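Local coordinates for extracellular solute-binding protein (PDB 3PU5) that probably binds a small solute, perhaps a polyamine, outside the cytoplasm as the receptor component of a bacterial uptake system, at residues P58-G67 with P242-K251; K127-R135 with V159-Y167. All coordinates share one frame; numbering follows the deposited sequence.

Contact 1: P58-G67 with P242-K251. With GOL (glycerol), chain B.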
ATOM      1  N   PRO A  58      27.296  -6.814  -1.720  1.00 25.58           N
ATOM      2  CA  PRO A  58      26.174  -5.936  -2.070  1.00 24.73           C
ATOM      3  C   PRO A  58      26.320  -4.599  -1.360  1.00 24.32           C
ATOM      4  O   PRO A  58      26.900  -4.548  -0.277  1.00 22.38           O
ATOM      5  CB  PRO A  58      24.945  -6.671  -1.510  1.00 21.04           C
ATOM      6  CG  PRO A  58      25.412  -7.998  -1.080  1.00 21.43           C
ATOM      7  CD  PRO A  58      26.880  -7.904  -0.823  1.00 22.59           C
ATOM      8  N   PRO A  59      25.779  -3.527  -1.950  1.00 26.11           N
ATOM      9  CA  PRO A  59      25.850  -2.219  -1.298  1.00 27.02           C
ATOM     10  C   PRO A  59      24.829  -2.129  -0.156  1.00 25.12           C
ATOM     11  O   PRO A  59      25.044  -1.403   0.826  1.00 24.81           O
ATOM     12  CB  PRO A  59      25.477  -1.259  -2.425  1.00 26.57           C
ATOM     13  CG  PRO A  59      24.563  -2.058  -3.306  1.00 25.62           C
ATOM     14  CD  PRO A  59      24.910  -3.517  -3.138  1.00 26.11           C
ATOM     15  N   TYR A  60      23.737  -2.883  -0.276  1.00 20.69           N
ATOM     16  CA  TYR A  60      22.670  -2.833   0.712  1.00 17.76           C
ATOM     17  C   TYR A  60      22.430  -4.180   1.382  1.00 14.89           C
ATOM     18  O   TYR A  60      22.576  -5.236   0.761  1.00 15.30           O
ATOM     19  CB  TYR A  60      21.366  -2.313   0.088  1.00 17.69           C
ATOM     20  CG  TYR A  60      21.550  -1.074  -0.760  1.00 19.54           C
ATOM     21  CD1 TYR A  60      22.417  -0.058  -0.365  1.00 21.35           C
ATOM     22  CD2 TYR A  60      20.866  -0.923  -1.958  1.00 19.64           C
ATOM     23  CE1 TYR A  60      22.601   1.076  -1.143  1.00 24.05           C
ATOM     24  CE2 TYR A  60      21.036   0.213  -2.742  1.00 22.64           C
ATOM     25  CZ  TYR A  60      21.907   1.208  -2.330  1.00 21.70           C
ATOM     26  OH  TYR A  60      22.086   2.340  -3.109  1.00 26.08           O
ATOM     27  N   ASP A  61      22.043  -4.128   2.652  1.00 13.60           N
ATOM     28  CA  ASP A  61      21.759  -5.327   3.441  1.00 13.58           C
ATOM     29  C   ASP A  61      20.258  -5.636   3.522  1.00 12.97           C
ATOM     30  O   ASP A  61      19.852  -6.798   3.641  1.00 11.03           O
ATOM     31  CB  ASP A  61      22.326  -5.150   4.845  1.00 11.43           C
ATOM     32  CG  ASP A  61      23.797  -4.792   4.820  1.00 14.69           C
ATOM     33  OD1 ASP A  61      24.138  -3.630   5.131  1.00 11.90           O
ATOM     34  OD2 ASP A  61      24.595  -5.671   4.447  1.00 13.34           O
ATOM     35  N   VAL A  62      19.443  -4.588   3.479  1.00 11.95           N
ATOM     36  CA  VAL A  62      17.992  -4.747   3.556  1.00 10.82           C
ATOM     37  C   VAL A  62      17.341  -4.030   2.388  1.00  9.95           C
ATOM     38  O   VAL A  62      17.556  -2.833   2.177  1.00 10.72           O
ATOM     39  CB  VAL A  62      17.412  -4.230   4.892  1.00  9.10           C
ATOM     40  CG1 VAL A  62      15.868  -4.281   4.873  1.00  9.03           C
ATOM     41  CG2 VAL A  62      17.953  -5.055   6.055  1.00  8.73           C
ATOM     42  N   ALA A  63      16.575  -4.785   1.610  1.00 10.26           N
ATOM     43  CA  ALA A  63      15.840  -4.230   0.491  1.00  9.41           C
ATOM     44  C   ALA A  63      14.479  -3.828   1.000  1.00 11.11           C
ATOM     45  O   ALA A  63      13.723  -4.667   1.482  1.00 10.22           O
ATOM     46  CB  ALA A  63      15.707  -5.253  -0.621  1.00  8.44           C
ATOM     47  N   ALA A  64      14.170  -2.540   0.911  1.00  9.32           N
ATOM     48  CA  ALA A  64      12.894  -2.053   1.401  1.00 11.15           C
ATOM     49  C   ALA A  64      12.338  -1.043   0.418  1.00 12.38           C
ATOM     50  O   ALA A  64      12.760   0.120   0.405  1.00 18.07           O
ATOM     51  CB  ALA A  64      13.068  -1.427   2.789  1.00  9.19           C
ATOM     52  N   PHE A  65      11.417  -1.488  -0.428  1.00 10.99           N
ATOM     53  CA  PHE A  65      10.794  -0.617  -1.419  1.00 13.02           C
ATOM     54  C   PHE A  65       9.582  -1.265  -2.099  1.00 14.00           C
ATOM     55  O   PHE A  65       9.133  -2.330  -1.692  1.00 11.34           O
ATOM     56  CB  PHE A  65      11.811  -0.123  -2.464  1.00 13.32           C
ATOM     57  CG  PHE A  65      12.610  -1.219  -3.110  1.00 12.03           C
ATOM     58  CD1 PHE A  65      12.065  -1.990  -4.129  1.00 12.78           C
ATOM     59  CD2 PHE A  65      13.917  -1.463  -2.716  1.00 12.30           C
ATOM     60  CE1 PHE A  65      12.810  -3.009  -4.730  1.00 13.29           C
ATOM     61  CE2 PHE A  65      14.670  -2.474  -3.315  1.00 12.60           C
ATOM     62  CZ  PHE A  65      14.113  -3.248  -4.321  1.00 12.12           C
ATOM     63  N   GLY A  66       9.073  -0.609  -3.140  1.00 14.60           N
ATOM     64  CA  GLY A  66       7.839  -1.007  -3.800  1.00 13.55           C
ATOM     65  C   GLY A  66       7.762  -2.424  -4.336  1.00 14.65           C
ATOM     66  O   GLY A  66       8.769  -3.012  -4.721  1.00 12.94           O
ATOM     67  N   GLY A  67       6.540  -2.946  -4.393  1.00 14.56           N
ATOM     68  CA  GLY A  67       6.286  -4.318  -4.787  1.00 17.65           C
ATOM     69  C   GLY A  67       6.683  -4.691  -6.204  1.00 17.29           C
ATOM     70  O   GLY A  67       7.259  -5.762  -6.420  1.00 16.81           O
ATOM     71  N   PRO A 242       4.844  -1.253   1.006  1.00  9.05           N
ATOM     72  CA  PRO A 242       6.230  -1.522   0.620  1.00  9.78           C
ATOM     73  C   PRO A 242       6.677  -2.868   1.183  1.00  8.48           C
ATOM     74  O   PRO A 242       6.113  -3.355   2.163  1.00  7.97           O
ATOM     75  CB  PRO A 242       7.006  -0.367   1.260  1.00 10.60           C
ATOM     76  CG  PRO A 242       6.173   0.051   2.457  1.00 11.21           C
ATOM     77  CD  PRO A 242       4.726  -0.252   2.085  1.00  9.61           C
ATOM     78  N   VAL A 243       7.665  -3.481   0.545  1.00 10.42           N
ATOM     79  CA  VAL A 243       8.127  -4.803   0.953  1.00  8.35           C
ATOM     80  C   VAL A 243       9.503  -4.714   1.595  1.00 10.46           C
ATOM     81  O   VAL A 243      10.326  -3.870   1.208  1.00  8.19           O
ATOM     82  CB  VAL A 243       8.175  -5.769  -0.245  1.00  9.73           C
ATOM     83  CG1 VAL A 243       8.401  -7.196   0.225  1.00 10.82           C
ATOM     84  CG2 VAL A 243       6.885  -5.688  -1.032  1.00 12.31           C
HETATM   85  N   MSE A 244       9.741  -5.568   2.588  1.00  7.99           N
HETATM   86  CA  MSE A 244      11.050  -5.661   3.206  1.00  8.72           C
HETATM   87  C   MSE A 244      11.643  -7.055   3.003  1.00  9.49           C
HETATM   88  O   MSE A 244      10.954  -8.058   3.143  1.00  8.31           O
HETATM   89  CB  MSE A 244      10.977  -5.348   4.699  1.00  7.64           C
HETATM   90  CG  MSE A 244      12.354  -5.217   5.347  1.00 10.63           C
HETATM   91 SE   MSE A 244      12.255  -4.547   7.210  1.00 19.98          SE
HETATM   92  CE  MSE A 244      11.841  -2.661   6.866  1.00 11.34           C
ATOM     93  N   ALA A 245      12.933  -7.103   2.697  1.00  8.90           N
ATOM     94  CA  ALA A 245      13.626  -8.357   2.449  1.00 10.85           C
ATOM     95  C   ALA A 245      15.114  -8.249   2.777  1.00 12.71           C
ATOM     96  O   ALA A 245      15.708  -7.165   2.709  1.00  9.49           O
ATOM     97  CB  ALA A 245      13.438  -8.796   0.985  1.00  9.40           C
ATOM     98  N   VAL A 246      15.705  -9.395   3.107  1.00 12.82           N
ATOM     99  CA  VAL A 246      17.138  -9.508   3.334  1.00 12.83           C
ATOM    100  C   VAL A 246      17.874  -9.774   2.018  1.00 12.96           C
ATOM    101  O   VAL A 246      17.556 -10.725   1.306  1.00 13.55           O
ATOM    102  CB  VAL A 246      17.448 -10.659   4.309  1.00 10.95           C
ATOM    103  CG1 VAL A 246      18.959 -10.804   4.498  1.00 12.06           C
ATOM    104  CG2 VAL A 246      16.757 -10.423   5.650  1.00 11.78           C
ATOM    105  N   VAL A 247      18.865  -8.938   1.711  1.00 11.93           N
ATOM    106  CA  VAL A 247      19.669  -9.072   0.491  1.00 13.79           C
ATOM    107  C   VAL A 247      20.717 -10.186   0.583  1.00 14.09           C
ATOM    108  O   VAL A 247      21.589 -10.157   1.458  1.00 12.68           O
ATOM    109  CB  VAL A 247      20.389  -7.743   0.171  1.00 15.82           C
ATOM    110  CG1 VAL A 247      21.375  -7.922  -0.982  1.00 15.14           C
ATOM    111  CG2 VAL A 247      19.360  -6.637  -0.121  1.00 11.93           C
ATOM    112  N   LYS A 248      20.623 -11.171  -0.309  1.00 12.63           N
ATOM    113  CA  LYS A 248      21.572 -12.288  -0.320  1.00 14.24           C
ATOM    114  C   LYS A 248      23.006 -11.786  -0.369  1.00 14.57           C
ATOM    115  O   LYS A 248      23.342 -10.969  -1.219  1.00 13.29           O
ATOM    116  CB  LYS A 248      21.346 -13.184  -1.543  1.00 17.88           C
ATOM    117  CG  LYS A 248      20.362 -14.318  -1.367  1.00 17.93           C
ATOM    118  CD  LYS A 248      20.457 -15.269  -2.564  1.00 18.42           C
ATOM    119  CE  LYS A 248      19.197 -16.113  -2.714  1.00 19.50           C
ATOM    120  NZ  LYS A 248      19.260 -16.981  -3.933  1.00 22.80           N
ATOM    121  N   GLY A 249      23.850 -12.279   0.533  1.00 15.92           N
ATOM    122  CA  GLY A 249      25.267 -11.951   0.511  1.00 15.28           C
ATOM    123  C   GLY A 249      25.639 -10.701   1.287  1.00 18.32           C
ATOM    124  O   GLY A 249      26.811 -10.344   1.362  1.00 17.01           O
ATOM    125  N   GLY A 250      24.646 -10.019   1.850  1.00 16.14           N
ATOM    126  CA  GLY A 250      24.913  -8.876   2.708  1.00 16.33           C
ATOM    127  C   GLY A 250      25.184  -9.358   4.124  1.00 16.66           C
ATOM    128  O   GLY A 250      25.487 -10.534   4.330  1.00 16.23           O
ATOM    129  N   LYS A 251      25.092  -8.456   5.101  1.00 16.13           N
ATOM    130  CA  LYS A 251      25.247  -8.835   6.503  1.00 14.41           C
ATOM    131  C   LYS A 251      23.934  -9.438   6.982  1.00 15.80           C
ATOM    132  O   LYS A 251      23.151  -8.784   7.677  1.00 14.08           O
ATOM    133  CB  LYS A 251      25.628  -7.619   7.352  1.00 16.53           C
ATOM    134  CG  LYS A 251      27.012  -7.050   7.028  1.00 17.11           C
ATOM    135  CD  LYS A 251      27.288  -5.771   7.798  1.00 19.70           C
ATOM    136  CE  LYS A 251      28.712  -5.274   7.556  1.00 21.94           C
ATOM    137  NZ  LYS A 251      28.836  -4.645   6.230  1.00 20.62           N
TER
HETATM  138  C1  GOL B   2      27.717  -2.082   2.807  1.00 21.94           C
HETATM  139  O1  GOL B   2      29.032  -2.174   2.283  1.00 24.90           O
HETATM  140  C2  GOL B   2      27.366  -3.389   3.520  1.00 24.11           C
HETATM  141  O2  GOL B   2      26.666  -3.146   4.733  1.00 20.23           O
HETATM  142  C3  GOL B   2      26.551  -4.301   2.605  1.00 23.07           C
HETATM  143  O3  GOL B   2      26.658  -5.634   3.055  1.00 18.59           O
HETATM  144  O   HOH W   1      21.983  -8.960   3.980  1.00 14.37           O

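Contact 2: K127-R135 with V159-Y167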
ATOM      1  N   LYS A 127     -21.725   2.111   1.889  1.00 15.10           N
ATOM      2  CA  LYS A 127     -21.132   1.098   2.760  1.00 13.37           C
ATOM      3  C   LYS A 127     -20.249   0.109   2.018  1.00 14.91           C
ATOM      4  O   LYS A 127     -19.478  -0.630   2.641  1.00 14.06           O
ATOM      5  CB  LYS A 127     -22.218   0.329   3.510  1.00 17.03           C
ATOM      6  CG  LYS A 127     -22.922   1.131   4.592  1.00 23.21           C
ATOM      7  CD  LYS A 127     -24.103   0.345   5.148  1.00 30.15           C
ATOM      8  CE  LYS A 127     -24.622   0.948   6.446  1.00 35.50           C
ATOM      9  NZ  LYS A 127     -25.696   0.092   7.035  1.00 34.63           N
ATOM     10  N   SER A 128     -20.369   0.086   0.694  1.00 11.42           N
ATOM     11  CA  SER A 128     -19.679  -0.914  -0.108  1.00 10.51           C
ATOM     12  C   SER A 128     -19.249  -0.372  -1.467  1.00 11.31           C
ATOM     13  O   SER A 128     -19.778   0.638  -1.939  1.00 10.00           O
ATOM     14  CB  SER A 128     -20.576  -2.131  -0.319  1.00 11.05           C
ATOM     15  OG  SER A 128     -21.672  -1.790  -1.149  1.00 11.83           O
ATOM     16  N   TRP A 129     -18.289  -1.057  -2.087  1.00 11.43           N
ATOM     17  CA  TRP A 129     -17.894  -0.772  -3.463  1.00 11.22           C
ATOM     18  C   TRP A 129     -19.091  -0.936  -4.394  1.00 11.24           C
ATOM     19  O   TRP A 129     -19.263  -0.188  -5.367  1.00 10.24           O
ATOM     20  CB  TRP A 129     -16.810  -1.752  -3.913  1.00 10.38           C
ATOM     21  CG  TRP A 129     -15.464  -1.553  -3.262  1.00 11.76           C
ATOM     22  CD1 TRP A 129     -14.841  -2.386  -2.362  1.00 11.42           C
ATOM     23  CD2 TRP A 129     -14.571  -0.457  -3.480  1.00  9.93           C
ATOM     24  NE1 TRP A 129     -13.611  -1.867  -2.011  1.00  7.92           N
ATOM     25  CE2 TRP A 129     -13.428  -0.680  -2.678  1.00 10.29           C
ATOM     26  CE3 TRP A 129     -14.628   0.695  -4.276  1.00 10.44           C
ATOM     27  CZ2 TRP A 129     -12.352   0.212  -2.650  1.00 12.40           C
ATOM     28  CZ3 TRP A 129     -13.564   1.579  -4.245  1.00  9.01           C
ATOM     29  CH2 TRP A 129     -12.437   1.332  -3.438  1.00  9.52           C
ATOM     30  N   LYS A 130     -19.894  -1.957  -4.112  1.00 11.00           N
ATOM     31  CA  LYS A 130     -21.064  -2.252  -4.928  1.00 12.40           C
ATOM     32  C   LYS A 130     -22.066  -1.096  -4.856  1.00 11.38           C
ATOM     33  O   LYS A 130     -22.612  -0.668  -5.878  1.00 11.42           O
ATOM     34  CB  LYS A 130     -21.703  -3.574  -4.473  1.00 13.31           C
ATOM     35  CG  LYS A 130     -22.920  -3.997  -5.275  1.00 19.42           C
ATOM     36  CD  LYS A 130     -23.384  -5.392  -4.857  1.00 26.87           C
ATOM     37  CE  LYS A 130     -22.334  -6.454  -5.200  1.00 32.41           C
ATOM     38  NZ  LYS A 130     -22.405  -7.667  -4.315  1.00 40.31           N
ATOM     39  N   GLU A 131     -22.303  -0.589  -3.650  1.00  9.40           N
ATOM     40  CA  GLU A 131     -23.210   0.544  -3.478  1.00 11.14           C
ATOM     41  C   GLU A 131     -22.651   1.773  -4.205  1.00 10.64           C
ATOM     42  O   GLU A 131     -23.363   2.462  -4.929  1.00 10.73           O
ATOM     43  CB  GLU A 131     -23.404   0.852  -1.997  1.00 11.76           C
ATOM     44  CG  GLU A 131     -24.381   1.971  -1.746  1.00 14.96           C
ATOM     45  CD  GLU A 131     -24.597   2.260  -0.276  1.00 16.36           C
ATOM     46  OE1 GLU A 131     -24.132   1.466   0.571  1.00 18.17           O
ATOM     47  OE2 GLU A 131     -25.234   3.292   0.029  1.00 19.70           O
ATOM     48  N   PHE A 132     -21.366   2.042  -4.001  1.00 10.14           N
ATOM     49  CA  PHE A 132     -20.678   3.117  -4.712  1.00  9.75           C
ATOM     50  C   PHE A 132     -20.898   3.031  -6.224  1.00  8.91           C
ATOM     51  O   PHE A 132     -21.259   4.016  -6.872  1.00  9.27           O
ATOM     52  CB  PHE A 132     -19.178   3.060  -4.392  1.00 10.15           C
ATOM     53  CG  PHE A 132     -18.342   3.993  -5.223  1.00  9.82           C
ATOM     54  CD1 PHE A 132     -18.655   5.336  -5.303  1.00  9.43           C
ATOM     55  CD2 PHE A 132     -17.231   3.523  -5.914  1.00 10.20           C
ATOM     56  CE1 PHE A 132     -17.877   6.202  -6.069  1.00  9.41           C
ATOM     57  CE2 PHE A 132     -16.449   4.383  -6.681  1.00  9.72           C
ATOM     58  CZ  PHE A 132     -16.773   5.725  -6.754  1.00  8.44           C
ATOM     59  N   VAL A 133     -20.668   1.852  -6.787  1.00  9.41           N
ATOM     60  CA  VAL A 133     -20.853   1.649  -8.223  1.00 11.83           C
ATOM     61  C   VAL A 133     -22.309   1.852  -8.667  1.00 10.99           C
ATOM     62  O   VAL A 133     -22.589   2.632  -9.571  1.00 11.58           O
ATOM     63  CB  VAL A 133     -20.375   0.243  -8.670  1.00 11.32           C
ATOM     64  CG1 VAL A 133     -20.737  -0.006 -10.138  1.00 12.64           C
ATOM     65  CG2 VAL A 133     -18.884   0.092  -8.442  1.00 10.12           C
ATOM     66  N   GLU A 134     -23.230   1.152  -8.024  1.00 12.25           N
ATOM     67  CA  GLU A 134     -24.613   1.146  -8.479  1.00 11.93           C
ATOM     68  C   GLU A 134     -25.271   2.503  -8.290  1.00 12.63           C
ATOM     69  O   GLU A 134     -26.057   2.924  -9.124  1.00 13.69           O
ATOM     70  CB  GLU A 134     -25.419   0.055  -7.774  1.00 12.23           C
ATOM     71  CG  GLU A 134     -24.920  -1.354  -8.039  1.00 14.62           C
ATOM     72  CD  GLU A 134     -24.878  -1.716  -9.519  1.00 18.44           C
ATOM     73  OE1 GLU A 134     -25.670  -1.157 -10.312  1.00 17.19           O
ATOM     74  OE2 GLU A 134     -24.045  -2.573  -9.891  1.00 19.03           O
ATOM     75  N   ARG A 135     -24.954   3.188  -7.195  1.00 13.68           N
ATOM     76  CA  ARG A 135     -25.489   4.529  -6.980  1.00 12.34           C
ATOM     77  C   ARG A 135     -24.880   5.532  -7.974  1.00 12.74           C
ATOM     78  O   ARG A 135     -25.566   6.446  -8.455  1.00 10.84           O
ATOM     79  CB  ARG A 135     -25.318   4.974  -5.518  1.00 11.52           C
ATOM     80  CG  ARG A 135     -26.264   4.250  -4.548  1.00 14.60           C
ATOM     81  CD  ARG A 135     -26.077   4.702  -3.094  1.00 13.83           C
ATOM     82  NE  ARG A 135     -26.477   6.091  -2.877  1.00 19.33           N
ATOM     83  CZ  ARG A 135     -26.345   6.739  -1.720  1.00 21.82           C
ATOM     84  NH1 ARG A 135     -25.825   6.119  -0.667  1.00 23.10           N
ATOM     85  NH2 ARG A 135     -26.736   8.006  -1.611  1.00 25.28           N
ATOM     86  N   VAL A 159      -8.012  -1.117  -7.624  1.00 10.16           N
ATOM     87  CA  VAL A 159      -9.445  -0.865  -7.477  1.00 11.50           C
ATOM     88  C   VAL A 159     -10.241  -1.637  -8.531  1.00 11.06           C
ATOM     89  O   VAL A 159     -11.235  -2.283  -8.210  1.00 12.20           O
ATOM     90  CB  VAL A 159      -9.773   0.638  -7.550  1.00  9.40           C
ATOM     91  CG1 VAL A 159     -11.273   0.870  -7.352  1.00  9.63           C
ATOM     92  CG2 VAL A 159      -8.994   1.380  -6.490  1.00 10.54           C
ATOM     93  N   LEU A 160      -9.798  -1.571  -9.784  1.00  9.93           N
ATOM     94  CA  LEU A 160     -10.453  -2.320 -10.863  1.00 10.15           C
ATOM     95  C   LEU A 160     -10.476  -3.825 -10.580  1.00 12.73           C
ATOM     96  O   LEU A 160     -11.467  -4.504 -10.864  1.00 13.51           O
ATOM     97  CB  LEU A 160      -9.776  -2.041 -12.206  1.00 11.31           C
ATOM     98  CG  LEU A 160     -10.004  -0.646 -12.808  1.00 12.61           C
ATOM     99  CD1 LEU A 160      -8.979  -0.353 -13.888  1.00  9.08           C
ATOM    100  CD2 LEU A 160     -11.432  -0.524 -13.354  1.00 12.60           C
ATOM    101  N   SER A 161      -9.390  -4.347 -10.013  1.00 12.71           N
ATOM    102  CA  SER A 161      -9.355  -5.758  -9.620  1.00 14.61           C
ATOM    103  C   SER A 161     -10.517  -6.124  -8.700  1.00 13.98           C
ATOM    104  O   SER A 161     -11.093  -7.210  -8.817  1.00 14.01           O
ATOM    105  CB  SER A 161      -8.031  -6.110  -8.943  1.00 13.82           C
ATOM    106  OG  SER A 161      -7.006  -6.254  -9.903  1.00 16.79           O
HETATM  107  N   MSE A 162     -10.849  -5.227  -7.770  1.00 13.92           N
HETATM  108  CA  MSE A 162     -11.988  -5.447  -6.884  1.00 12.72           C
HETATM  109  C   MSE A 162     -13.280  -5.492  -7.684  1.00 13.90           C
HETATM  110  O   MSE A 162     -14.194  -6.251  -7.344  1.00 13.79           O
HETATM  111  CB  MSE A 162     -12.118  -4.340  -5.837  1.00 13.70           C
HETATM  112  CG  MSE A 162     -11.219  -4.488  -4.628  1.00 24.09           C
HETATM  113 SE   MSE A 162     -11.722  -5.920  -3.378  1.00 62.16          SE
HETATM  114  CE  MSE A 162     -13.547  -6.171  -3.915  1.00  3.02           C
ATOM    115  N   PHE A 163     -13.372  -4.647  -8.712  1.00 11.39           N
ATOM    116  CA  PHE A 163     -14.547  -4.669  -9.581  1.00 13.98           C
ATOM    117  C   PHE A 163     -14.645  -6.019 -10.305  1.00 13.67           C
ATOM    118  O   PHE A 163     -15.730  -6.583 -10.455  1.00 13.26           O
ATOM    119  CB  PHE A 163     -14.526  -3.533 -10.610  1.00 12.44           C
ATOM    120  CG  PHE A 163     -14.753  -2.163 -10.030  1.00 10.67           C
ATOM    121  CD1 PHE A 163     -15.094  -1.999  -8.703  1.00 11.01           C
ATOM    122  CD2 PHE A 163     -14.653  -1.038 -10.841  1.00 12.12           C
ATOM    123  CE1 PHE A 163     -15.311  -0.734  -8.177  1.00 11.26           C
ATOM    124  CE2 PHE A 163     -14.863   0.240 -10.327  1.00 11.57           C
ATOM    125  CZ  PHE A 163     -15.195   0.390  -8.990  1.00 12.40           C
ATOM    126  N   GLY A 164     -13.508  -6.532 -10.762  1.00 12.69           N
ATOM    127  CA  GLY A 164     -13.487  -7.835 -11.403  1.00 12.46           C
ATOM    128  C   GLY A 164     -13.984  -8.928 -10.471  1.00 13.68           C
ATOM    129  O   GLY A 164     -14.679  -9.848 -10.895  1.00 15.43           O
ATOM    130  N   LYS A 165     -13.634  -8.829  -9.191  1.00 13.37           N
ATOM    131  CA  LYS A 165     -14.036  -9.836  -8.208  1.00 14.41           C
ATOM    132  C   LYS A 165     -15.527  -9.741  -7.854  1.00 16.80           C
ATOM    133  O   LYS A 165     -16.214 -10.754  -7.756  1.00 14.34           O
ATOM    134  CB  LYS A 165     -13.194  -9.706  -6.944  1.00 15.30           C
ATOM    135  CG  LYS A 165     -13.437 -10.798  -5.907  1.00 19.88           C
ATOM    136  CD  LYS A 165     -12.476 -10.623  -4.734  1.00 25.59           C
ATOM    137  CE  LYS A 165     -12.979 -11.287  -3.453  1.00 32.61           C
ATOM    138  NZ  LYS A 165     -12.141 -10.898  -2.270  1.00 27.02           N
ATOM    139  N   ILE A 166     -16.021  -8.522  -7.662  1.00 13.36           N
ATOM    140  CA  ILE A 166     -17.420  -8.324  -7.282  1.00 16.72           C
ATOM    141  C   ILE A 166     -18.382  -8.634  -8.432  1.00 14.81           C
ATOM    142  O   ILE A 166     -19.398  -9.302  -8.238  1.00 17.01           O
ATOM    143  CB  ILE A 166     -17.668  -6.890  -6.779  1.00 13.84           C
ATOM    144  CG1 ILE A 166     -16.892  -6.641  -5.482  1.00 13.86           C
ATOM    145  CG2 ILE A 166     -19.165  -6.641  -6.582  1.00 18.60           C
ATOM    146  CD1 ILE A 166     -16.694  -5.151  -5.160  1.00 12.60           C
ATOM    147  N   TYR A 167     -18.042  -8.162  -9.622  1.00 13.63           N
ATOM    148  CA  TYR A 167     -18.921  -8.271 -10.783  1.00 14.50           C
ATOM    149  C   TYR A 167     -18.527  -9.353 -11.792  1.00 16.16           C
ATOM    150  O   TYR A 167     -19.270  -9.618 -12.739  1.00 14.30           O
ATOM    151  CB  TYR A 167     -19.001  -6.921 -11.503  1.00 13.07           C
ATOM    152  CG  TYR A 167     -19.753  -5.860 -10.730  1.00 15.77           C
ATOM    153  CD1 TYR A 167     -21.149  -5.850 -10.702  1.00 17.22           C
ATOM    154  CD2 TYR A 167     -19.074  -4.871 -10.026  1.00 12.76           C
ATOM    155  CE1 TYR A 167     -21.844  -4.881  -9.995  1.00 16.12           C
ATOM    156  CE2 TYR A 167     -19.756  -3.905  -9.317  1.00 14.11           C
ATOM    157  CZ  TYR A 167     -21.139  -3.911  -9.307  1.00 13.76           C
ATOM    158  OH  TYR A 167     -21.814  -2.946  -8.607  1.00 12.64           O
TER

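Contact 1: P58-G67 with P242-K251
D61 OD2 accepts the backbone N of K251 at 2.9 Å in an almost straight bond (179°). The amide meets this oxygen on its anti side, 31° out of the carboxylate plane. The O3 hydroxyl of a glycerol, probably from the crystallisation liquor, also approaches OD2, but that bond is very short and therefore doubtful. Its O2 donates to D61 OD1, which also takes the backbone N of Y9, and K251 NZ reaches that O2 in a weak bond. CG of D61 lies anti to its own carbonyl carbon (chi1 -54°), which brings the carboxylate beside the turn V247-G250. K251 is the N-cap residue of helix 252-262, a position where the carboxylate's negative charge would probably be favoured.

The D61 carbonyl O accepts V247 N at 3.0 Å from above its plane, and water 1 links it to V247 O. V247 packs its two methyls apart: CG1 lies 3.8 Å from P58 CB and CG2 3.9 Å from A63 CB. P58 also lies along the type II turn, its CD 3.3 Å from G249 O.

The chains continue as an antiparallel pair, with A63-A245 and F65-V243 hydrogen-bonded, in a sheet consistent with one lobe of a periplasmic-binding-protein fold. V62 CG1 meets M244 CG at 3.7 Å, the two side chains crossing obliquely.

V62, M244 and V246 pack against helix 252-262, while F65 rests on helix 44-53. Strand 7-12 flanks 62-65 through backbone hydrogen bonds of D61 with Y9 and of V62 with Y9 and T11, and S106 bonds to M244 on the far edge of 238-246.

Contact 2: K127-R135 with V159-Y167
W129 fits as a knob into the hole formed by V159, M162, F163 and I166. Its CZ3 lies 3.9 Å from V159 CG1, the two side chains meeting nearly at right angles, while its CB meets I166 CD1 at 3.6 Å. M162, a selenomethionine, adds an oblique Met-aromatic contact, its selenium 5.3 Å from the centroid of the five-membered ring. One turn on, V133 divides its methyls: CG2 touches F163 CE1 at 3.7 Å, and CG1 touches Y167 OH at 3.5 Å. With its chain bent at chi2 (-57°), E134 turns OE2 back to accept Y167 OH at 2.6 Å, on the anti side of the carboxylate and at the edge of the phenol ring.

Segments 129-135 and 159-167 of two helices cross almost perpendicularly (-92°), within one lobe of a periplasmic-binding-protein fold. Both lie against strand 111-117, W129 and V159 sharing V113.

In the second shell, G236 O accepts W129 NE1, and E235 takes the amides of W129 and K130. S128 OG caps E131 N at 2.8 Å. Beyond E134, R183 of helix 174-184 forms a salt bridge with OE1, and T180 of that helix touches V133, F163 and Y167.

Overall arrangement
From the N terminus, strand 7-12 and helix 15-33 come first, and the chain then enters contact 1 at 58-67. That contact is completed only at 242-251, closing a loop of 174 residues. Contact 2 is nested inside it: the chain passes through 127-135, strand 145-148 and then 159-167, a much shorter excursion of 23 intervening residues. The two contacts do not touch. Their centres lie 35 Å apart, on opposite sides of the chain's centre, consistent with the two lobes of a periplasmic binding protein. Contact 1 pairs strand 62-65 antiparallel with strand 238-246, whereas contact 2 ties together two helices, 129-138 and 156-167, that lie between those strands in sequence.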